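Local coordinates for putative N-acetyl-gamma-glutamyl-phosphate reductase (Arabidopsis thaliana, PDB 1XYG), which probably catalyses the NADPH-dependent reduction of N-acetyl-gamma-glutamyl phosphate to N-acetylglutamate semialdehyde, a step of arginine biosynthesis in the chloroplast, at residues A[169-174]-A[319-324]. Residues are numbered along the deposited sequence; the frame is centred on the assembly and turned at random.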
loop_
_atom_site.group_PDB
_atom_site.type_symbol
_atom_site.label_atom_id
_atom_site.label_comp_id
_atom_site.label_asym_id
_atom_site.label_seq_id
_atom_site.Cartn_x
_atom_site.Cartn_y
_atom_site.Cartn_z
ATOM N N GLN A 169 10.376 15.097 22.137
ATOM C CA GLN A 169 11.049 16.171 22.852
ATOM C C GLN A 169 10.830 17.560 22.267
ATOM O O GLN A 169 10.728 18.527 23.009
ATOM C CB GLN A 169 12.548 15.876 22.955
ATOM C CG GLN A 169 12.834 14.592 23.691
ATOM C CD GLN A 169 14.297 14.248 23.690
ATOM O OE1 GLN A 169 15.092 14.848 24.426
ATOM N NE2 GLN A 169 14.674 13.287 22.845
ATOM N N LEU A 170 10.756 17.674 20.946
ATOM C CA LEU A 170 10.550 18.991 20.346
ATOM C C LEU A 170 9.316 19.687 20.941
ATOM O O LEU A 170 9.377 20.863 21.301
ATOM C CB LEU A 170 10.436 18.879 18.819
ATOM C CG LEU A 170 11.779 18.711 18.100
ATOM C CD1 LEU A 170 11.552 18.507 16.610
ATOM C CD2 LEU A 170 12.646 19.933 18.359
ATOM N N PRO A 171 8.180 18.974 21.044
ATOM C CA PRO A 171 6.997 19.618 21.619
ATOM C C PRO A 171 7.016 19.733 23.148
ATOM O O PRO A 171 6.671 20.774 23.700
ATOM C CB PRO A 171 5.851 18.726 21.136
ATOM C CG PRO A 171 6.499 17.387 21.014
ATOM C CD PRO A 171 7.795 17.741 20.337
ATOM N N LEU A 172 7.434 18.669 23.828
ATOM C CA LEU A 172 7.426 18.651 25.285
ATOM C C LEU A 172 8.470 19.463 26.039
ATOM O O LEU A 172 8.174 20.006 27.110
ATOM C CB LEU A 172 7.468 17.206 25.788
ATOM C CG LEU A 172 6.336 16.292 25.309
ATOM C CD1 LEU A 172 6.383 14.982 26.086
ATOM C CD2 LEU A 172 4.982 16.989 25.501
ATOM N N VAL A 173 9.685 19.550 25.508
ATOM C CA VAL A 173 10.735 20.290 26.204
ATOM C C VAL A 173 10.334 21.729 26.513
ATOM O O VAL A 173 10.407 22.157 27.661
ATOM C CB VAL A 173 12.059 20.261 25.416
ATOM C CG1 VAL A 173 13.073 21.171 26.078
ATOM C CG2 VAL A 173 12.584 18.831 25.362
ATOM N N PRO A 174 9.899 22.494 25.499
ATOM C CA PRO A 174 9.490 23.887 25.719
ATOM C C PRO A 174 8.343 24.000 26.730
ATOM O O PRO A 174 8.317 24.915 27.550
ATOM C CB PRO A 174 9.053 24.340 24.329
ATOM C CG PRO A 174 9.910 23.534 23.434
ATOM C CD PRO A 174 9.866 22.169 24.064
ATOM N N ALA A 319 -4.544 17.792 27.495
ATOM C CA ALA A 319 -4.344 18.296 26.148
ATOM C C ALA A 319 -3.743 17.194 25.276
ATOM O O ALA A 319 -3.180 16.216 25.777
ATOM C CB ALA A 319 -3.425 19.517 26.174
ATOM N N ILE A 320 -3.870 17.355 23.969
ATOM C CA ILE A 320 -3.337 16.386 23.025
ATOM C C ILE A 320 -2.390 17.072 22.048
ATOM O O ILE A 320 -2.736 18.079 21.424
ATOM C CB ILE A 320 -4.465 15.709 22.226
ATOM C CG1 ILE A 320 -5.436 15.020 23.192
ATOM C CG2 ILE A 320 -3.871 14.681 21.242
ATOM C CD1 ILE A 320 -6.621 14.384 22.526
ATOM N N ILE A 321 -1.193 16.515 21.923
ATOM C CA ILE A 321 -0.192 17.061 21.024
ATOM C C ILE A 321 0.161 16.043 19.944
ATOM O O ILE A 321 0.454 14.887 20.242
ATOM C CB ILE A 321 1.085 17.431 21.798
ATOM C CG1 ILE A 321 0.761 18.503 22.840
ATOM C CG2 ILE A 321 2.162 17.897 20.834
ATOM C CD1 ILE A 321 1.805 18.637 23.901
ATOM N N ILE A 322 0.104 16.475 18.691
ATOM C CA ILE A 322 0.447 15.617 17.569
ATOM C C ILE A 322 1.724 16.179 16.965
ATOM O O ILE A 322 1.813 17.379 16.700
ATOM C CB ILE A 322 -0.669 15.606 16.507
ATOM C CG1 ILE A 322 -1.953 15.039 17.123
ATOM C CG2 ILE A 322 -0.253 14.764 15.313
ATOM C CD1 ILE A 322 -3.142 14.999 16.183
ATOM N N SER A 323 2.713 15.313 16.770
ATOM C CA SER A 323 4.002 15.718 16.209
ATOM C C SER A 323 4.420 14.715 15.126
ATOM O O SER A 323 4.496 13.511 15.386
ATOM C CB SER A 323 5.042 15.761 17.333
ATOM O OG SER A 323 6.310 16.149 16.855
ATOM N N VAL A 324 4.683 15.204 13.915
ATOM C CA VAL A 324 5.066 14.315 12.823
ATOM C C VAL A 324 6.351 14.713 12.097
ATOM O O VAL A 324 6.718 15.893 12.041
ATOM C CB VAL A 324 3.929 14.212 11.771
ATOM C CG1 VAL A 324 2.596 13.871 12.476
ATOM C CG2 VAL A 324 3.805 15.541 11.003
#
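Pro171 and Leu172 of helix 163-177 pack on Ile321 and Ser323 of strand 318-325 in a buried helix-on-sheet contact inside the alpha/beta dimerisation domain of the semialdehyde dehydrogenase family. The strand is an inner member of a mixed sheet: Ile321 shares backbone hydrogen bonds with Ile259 on strand 255-262, and Ile322 with Ser309 on strand 306-312. The segment axes come within 9.1 Å and their N-to-C directions differ by 139°, so the helix lies obliquely over the strand. The nearest CA pair is Pro171 and Ser323, 7.3 Å apart. Ile321 and Ser323 both direct CB toward the helix, whereas Ile322 between them faces away and packs on Ser216 of the second subunit, as Ile320 does on Thr245 of that subunit; this part of the strand thus lies between the helix and a partner chain.

Ile321 divides its two branches between neighbouring helix residues. With CG1 anti to the carbonyl carbon (chi1 -61°), the ethyl arm brings CD1 to within 3.9 Å of CD2 on Leu172, and the two side chains cross at a slant. CG2, anti to the backbone N, meets CB of Pro171 at 3.8 Å. Pro171 also touches Ile259 and Met308, so its ring spans three adjacent strands. Cys163, probably the catalytic cysteine, begins this same helix, and the side chains of Ser323 and Cys163 are about 11 Å apart. Pro171 has no N-H to give Thr167 O, where the helix is kinked; Ser323 OG hydrogen-bonds that carbonyl and approaches Pro171 CD loosely, at 4.1 Å.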